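Local coordinates for 2-oxoadipate dioxygenase/decarboxylase, chloroplastic/amyloplastic (Oryza sativa, PDB 6W1K), which catalyses the iron-dependent decarboxylation and hydroxylation of 2-oxoadipate to D-2-hydroxyglutarate, a step of plant lysine catabolism, at residues Ala18-Glu30 / Asn107-Pro120. Numbering follows the deposited sequence.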
loop_
_atom_site.group_PDB
_atom_site.type_symbol
_atom_site.label_atom_id
_atom_site.label_comp_id
_atom_site.label_asym_id
_atom_site.label_seq_id
_atom_site.Cartn_x
_atom_site.Cartn_y
_atom_site.Cartn_z
ATOM N N ALA A 18 -10.603 13.737 16.298
ATOM C CA ALA A 18 -10.403 13.282 14.929
ATOM C C ALA A 18 -9.170 12.400 14.798
ATOM O O ALA A 18 -9.178 11.419 14.058
ATOM C CB ALA A 18 -10.286 14.500 14.020
ATOM N N ASP A 19 -8.088 12.768 15.458
ATOM C CA ASP A 19 -6.865 11.974 15.399
ATOM C C ASP A 19 -7.098 10.584 15.969
ATOM O O ASP A 19 -6.766 9.572 15.329
ATOM C CB ASP A 19 -5.756 12.704 16.167
ATOM C CG ASP A 19 -4.386 12.068 15.971
ATOM O OD1 ASP A 19 -4.205 10.879 16.339
ATOM O OD2 ASP A 19 -3.481 12.776 15.466
ATOM N N SER A 20 -7.728 10.520 17.141
ATOM C CA SER A 20 -8.085 9.240 17.766
ATOM C C SER A 20 -9.013 8.428 16.879
ATOM O O SER A 20 -8.834 7.209 16.695
ATOM C CB SER A 20 -8.758 9.485 19.135
ATOM O OG SER A 20 -7.860 10.120 19.996
ATOM N N PHE A 21 -10.051 9.078 16.361
ATOM C CA PHE A 21 -11.006 8.359 15.524
ATOM C C PHE A 21 -10.339 7.845 14.250
ATOM O O PHE A 21 -10.525 6.678 13.864
ATOM C CB PHE A 21 -12.202 9.268 15.224
ATOM C CG PHE A 21 -13.198 8.639 14.313
ATOM C CD1 PHE A 21 -13.891 7.526 14.721
ATOM C CD2 PHE A 21 -13.390 9.116 13.034
ATOM C CE1 PHE A 21 -14.781 6.899 13.860
ATOM C CE2 PHE A 21 -14.282 8.501 12.165
ATOM C CZ PHE A 21 -14.958 7.383 12.573
ATOM N N PHE A 22 -9.509 8.676 13.608
ATOM C CA PHE A 22 -8.810 8.231 12.407
ATOM C C PHE A 22 -7.983 6.987 12.677
ATOM O O PHE A 22 -7.987 6.045 11.871
ATOM C CB PHE A 22 -7.906 9.330 11.861
ATOM C CG PHE A 22 -7.079 8.891 10.666
ATOM C CD1 PHE A 22 -7.646 8.829 9.416
ATOM C CD2 PHE A 22 -5.749 8.529 10.808
ATOM C CE1 PHE A 22 -6.898 8.435 8.310
ATOM C CE2 PHE A 22 -5.005 8.119 9.710
ATOM C CZ PHE A 22 -5.580 8.079 8.470
ATOM N N ARG A 23 -7.314 6.934 13.825
ATOM C CA ARG A 23 -6.505 5.759 14.131
ATOM C C ARG A 23 -7.348 4.508 14.368
ATOM O O ARG A 23 -6.897 3.404 14.035
ATOM C CB ARG A 23 -5.615 6.039 15.334
ATOM C CG ARG A 23 -4.537 7.076 15.004
ATOM C CD ARG A 23 -3.726 7.438 16.208
ATOM N NE ARG A 23 -2.756 8.512 15.954
ATOM C CZ ARG A 23 -1.498 8.322 15.529
ATOM N NH1 ARG A 23 -1.057 7.089 15.252
ATOM N NH2 ARG A 23 -0.679 9.365 15.358
ATOM N N THR A 24 -8.556 4.626 14.931
ATOM C CA THR A 24 -9.390 3.414 15.034
ATOM C C THR A 24 -9.796 2.919 13.650
ATOM O O THR A 24 -10.005 1.714 13.465
ATOM C CB THR A 24 -10.663 3.623 15.871
ATOM O OG1 THR A 24 -11.597 4.458 15.163
ATOM C CG2 THR A 24 -10.332 4.182 17.236
ATOM N N VAL A 25 -9.939 3.824 12.666
ATOM C CA VAL A 25 -10.327 3.394 11.330
ATOM C C VAL A 25 -9.184 2.625 10.667
ATOM O O VAL A 25 -9.392 1.551 10.073
ATOM C CB VAL A 25 -10.766 4.602 10.471
ATOM C CG1 VAL A 25 -11.057 4.152 9.019
ATOM C CG2 VAL A 25 -12.034 5.287 11.013
ATOM N N ILE A 26 -7.969 3.166 10.720
ATOM C CA ILE A 26 -6.883 2.482 10.028
ATOM C C ILE A 26 -6.540 1.218 10.789
ATOM O O ILE A 26 -6.043 0.258 10.193
ATOM C CB ILE A 26 -5.640 3.370 9.776
ATOM C CG1 ILE A 26 -5.103 4.045 11.031
ATOM C CG2 ILE A 26 -5.984 4.391 8.709
ATOM C CD1 ILE A 26 -3.668 4.587 10.878
ATOM N N SER A 27 -6.858 1.179 12.081
ATOM C CA SER A 27 -6.684 -0.046 12.850
ATOM C C SER A 27 -7.615 -1.132 12.345
ATOM O O SER A 27 -7.213 -2.294 12.226
ATOM C CB SER A 27 -6.913 0.241 14.332
ATOM O OG SER A 27 -6.932 -0.958 15.047
ATOM N N ASN A 28 -8.848 -0.762 11.979
ATOM C CA ASN A 28 -9.774 -1.749 11.434
ATOM C C ASN A 28 -9.353 -2.191 10.039
ATOM O O ASN A 28 -9.502 -3.362 9.695
ATOM C CB ASN A 28 -11.201 -1.187 11.448
ATOM C CG ASN A 28 -11.804 -1.249 12.823
ATOM O OD1 ASN A 28 -11.472 -2.142 13.582
ATOM N ND2 ASN A 28 -12.646 -0.293 13.173
ATOM N N MET A 29 -8.802 -1.280 9.221
ATOM C CA MET A 29 -8.257 -1.713 7.938
ATOM C C MET A 29 -7.175 -2.762 8.153
ATOM O O MET A 29 -7.132 -3.784 7.456
ATOM C CB MET A 29 -7.699 -0.519 7.164
ATOM C CG MET A 29 -8.738 0.543 6.800
ATOM S SD MET A 29 -7.943 2.000 6.063
ATOM C CE MET A 29 -9.279 2.737 5.154
ATOM N N GLU A 30 -6.290 -2.514 9.114
ATOM C CA GLU A 30 -5.201 -3.427 9.418
ATOM C C GLU A 30 -5.708 -4.751 9.957
ATOM O O GLU A 30 -5.084 -5.800 9.714
ATOM C CB GLU A 30 -4.281 -2.793 10.450
ATOM C CG GLU A 30 -3.139 -3.656 10.875
ATOM C CD GLU A 30 -2.558 -3.219 12.218
ATOM O OE1 GLU A 30 -3.293 -3.205 13.233
ATOM O OE2 GLU A 30 -1.362 -2.906 12.266
ATOM N N ASN A 107 1.607 14.900 13.398
ATOM C CA ASN A 107 1.227 14.026 14.519
ATOM C C ASN A 107 2.514 13.746 15.303
ATOM O O ASN A 107 3.078 12.663 15.332
ATOM C CB ASN A 107 0.508 12.758 14.049
ATOM C CG ASN A 107 1.366 11.861 13.190
ATOM O OD1 ASN A 107 1.727 10.763 13.585
ATOM N ND2 ASN A 107 1.642 12.297 11.991
ATOM N N ASP A 108 3.047 14.773 15.963
ATOM C CA ASP A 108 4.303 14.601 16.689
ATOM C C ASP A 108 4.133 14.001 18.079
ATOM O O ASP A 108 5.144 13.681 18.723
ATOM C CB ASP A 108 5.033 15.942 16.847
ATOM C CG ASP A 108 5.468 16.535 15.515
ATOM O OD1 ASP A 108 5.528 17.780 15.397
ATOM O OD2 ASP A 108 5.744 15.756 14.581
ATOM N N GLY A 109 2.902 13.880 18.576
ATOM C CA GLY A 109 2.680 13.351 19.907
ATOM C C GLY A 109 2.172 11.919 19.977
ATOM O O GLY A 109 1.674 11.487 21.023
ATOM N N TYR A 110 2.305 11.157 18.896
ATOM C CA TYR A 110 1.890 9.761 18.947
ATOM C C TYR A 110 2.574 9.051 20.110
ATOM O O TYR A 110 3.703 9.371 20.486
ATOM C CB TYR A 110 2.226 9.059 17.633
ATOM C CG TYR A 110 3.683 9.043 17.289
ATOM C CD1 TYR A 110 4.218 10.002 16.449
ATOM C CD2 TYR A 110 4.522 8.061 17.782
ATOM C CE1 TYR A 110 5.545 9.981 16.112
ATOM C CE2 TYR A 110 5.863 8.043 17.460
ATOM C CZ TYR A 110 6.364 9.000 16.612
ATOM O OH TYR A 110 7.697 9.006 16.278
ATOM N N THR A 111 1.890 8.063 20.680
ATOM C CA THR A 111 2.395 7.363 21.849
ATOM C C THR A 111 2.692 5.879 21.644
ATOM O O THR A 111 3.181 5.230 22.578
ATOM C CB THR A 111 1.390 7.505 23.006
ATOM O OG1 THR A 111 0.112 7.016 22.591
ATOM C CG2 THR A 111 1.241 8.970 23.429
ATOM N N GLY A 112 2.430 5.320 20.476
ATOM C CA GLY A 112 2.669 3.898 20.287
ATOM C C GLY A 112 3.348 3.509 18.991
ATOM O O GLY A 112 4.173 4.251 18.437
ATOM N N THR A 113 2.993 2.328 18.499
ATOM C CA THR A 113 3.562 1.764 17.284
ATOM C C THR A 113 2.443 1.301 16.361
ATOM O O THR A 113 1.271 1.280 16.738
ATOM C CB THR A 113 4.509 0.618 17.631
ATOM O OG1 THR A 113 3.801 -0.377 18.386
ATOM C CG2 THR A 113 5.682 1.181 18.474
ATOM N N GLY A 114 2.825 0.967 15.129
ATOM C CA GLY A 114 1.851 0.605 14.096
ATOM C C GLY A 114 0.897 1.748 13.805
ATOM O O GLY A 114 1.304 2.893 13.570
ATOM N N VAL A 115 -0.409 1.469 13.850
ATOM C CA VAL A 115 -1.366 2.540 13.586
ATOM C C VAL A 115 -1.419 3.565 14.725
ATOM O O VAL A 115 -2.002 4.638 14.539
ATOM C CB VAL A 115 -2.777 1.979 13.333
ATOM C CG1 VAL A 115 -2.747 1.066 12.108
ATOM C CG2 VAL A 115 -3.295 1.233 14.594
ATOM N N TYR A 116 -0.827 3.270 15.881
ATOM C CA TYR A 116 -0.691 4.240 16.972
ATOM C C TYR A 116 0.689 4.912 17.011
ATOM O O TYR A 116 0.996 5.645 17.965
ATOM C CB TYR A 116 -1.011 3.562 18.304
ATOM C CG TYR A 116 -2.403 2.968 18.275
ATOM C CD1 TYR A 116 -3.531 3.785 18.312
ATOM C CD2 TYR A 116 -2.587 1.593 18.149
ATOM C CE1 TYR A 116 -4.811 3.240 18.248
ATOM C CE2 TYR A 116 -3.861 1.040 18.093
ATOM C CZ TYR A 116 -4.966 1.865 18.124
ATOM O OH TYR A 116 -6.223 1.302 18.060
ATOM N N GLY A 117 1.494 4.717 15.978
ATOM C CA GLY A 117 2.783 5.352 15.861
ATOM C C GLY A 117 2.683 6.498 14.886
ATOM O O GLY A 117 1.606 7.068 14.681
ATOM N N PRO A 118 3.796 6.862 14.259
ATOM C CA PRO A 118 3.741 7.933 13.254
ATOM C C PRO A 118 2.754 7.536 12.163
ATOM O O PRO A 118 2.762 6.408 11.680
ATOM C CB PRO A 118 5.183 8.028 12.744
ATOM C CG PRO A 118 5.863 6.787 13.196
ATOM C CD PRO A 118 5.162 6.348 14.454
ATOM N N LEU A 119 1.876 8.455 11.812
ATOM C CA LEU A 119 0.828 8.128 10.858
ATOM C C LEU A 119 1.431 7.785 9.501
ATOM O O LEU A 119 2.409 8.419 9.071
ATOM C CB LEU A 119 -0.134 9.295 10.700
ATOM C CG LEU A 119 -1.151 9.542 11.803
ATOM C CD1 LEU A 119 -1.834 10.865 11.458
ATOM C CD2 LEU A 119 -2.148 8.395 12.002
ATOM N N PRO A 120 0.880 6.797 8.801
ATOM C CA PRO A 120 1.476 6.381 7.528
ATOM C C PRO A 120 1.075 7.304 6.385
ATOM O O PRO A 120 0.017 7.942 6.407
ATOM C CB PRO A 120 0.911 4.972 7.330
ATOM C CG PRO A 120 -0.486 5.025 7.973
ATOM C CD PRO A 120 -0.250 5.921 9.209
HETATM O O HOH W 1 -0.837 -1.374 14.559
#
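The backbones of segment 18-30 of helix 16-36 and the loop 107-120 come closest at S27 and V115, whose CA atoms are 6.0 Å apart. R23 of the helix reaches into the loop. Its CG lies anti to the carbonyl carbon (chi1 -68°), and the chain runs extended to NE, which carries the guanidinium to the loop carbonyls. R23 NH1 donates to G117 O at 2.7 Å, nearly straight and in the carbonyl plane. R23 NH1 also donates to V115 O at 2.7 Å, from above the V115 carbonyl plane and more bent. NH2 adds only weak bonds, to N107 OD1 and G117 O. One helical turn back, D19 OD1 accepts from R23 NE at 2.8 Å, a salt bridge that fixes the guanidinium's rotation. L119 CD2 sits over the centre of one guanidinium face and also meets the edge of the F22 ring. The loop leads into strand 121-127 of the mixed sheet, consistent with the glyoxalase-clan (VOC-like) fold, and P120 lies near the iron ligand H59. A methionine in place of R23 would probably leave the carbonyls of V115 and G117 without their donor and D19 without its charge partner. I26 CD1 packs on V115 CB at 3.7 Å and on P120 CD. A water links E30 OE2 to V115 N; that carboxylate oxygen also bonds to Y57 OH.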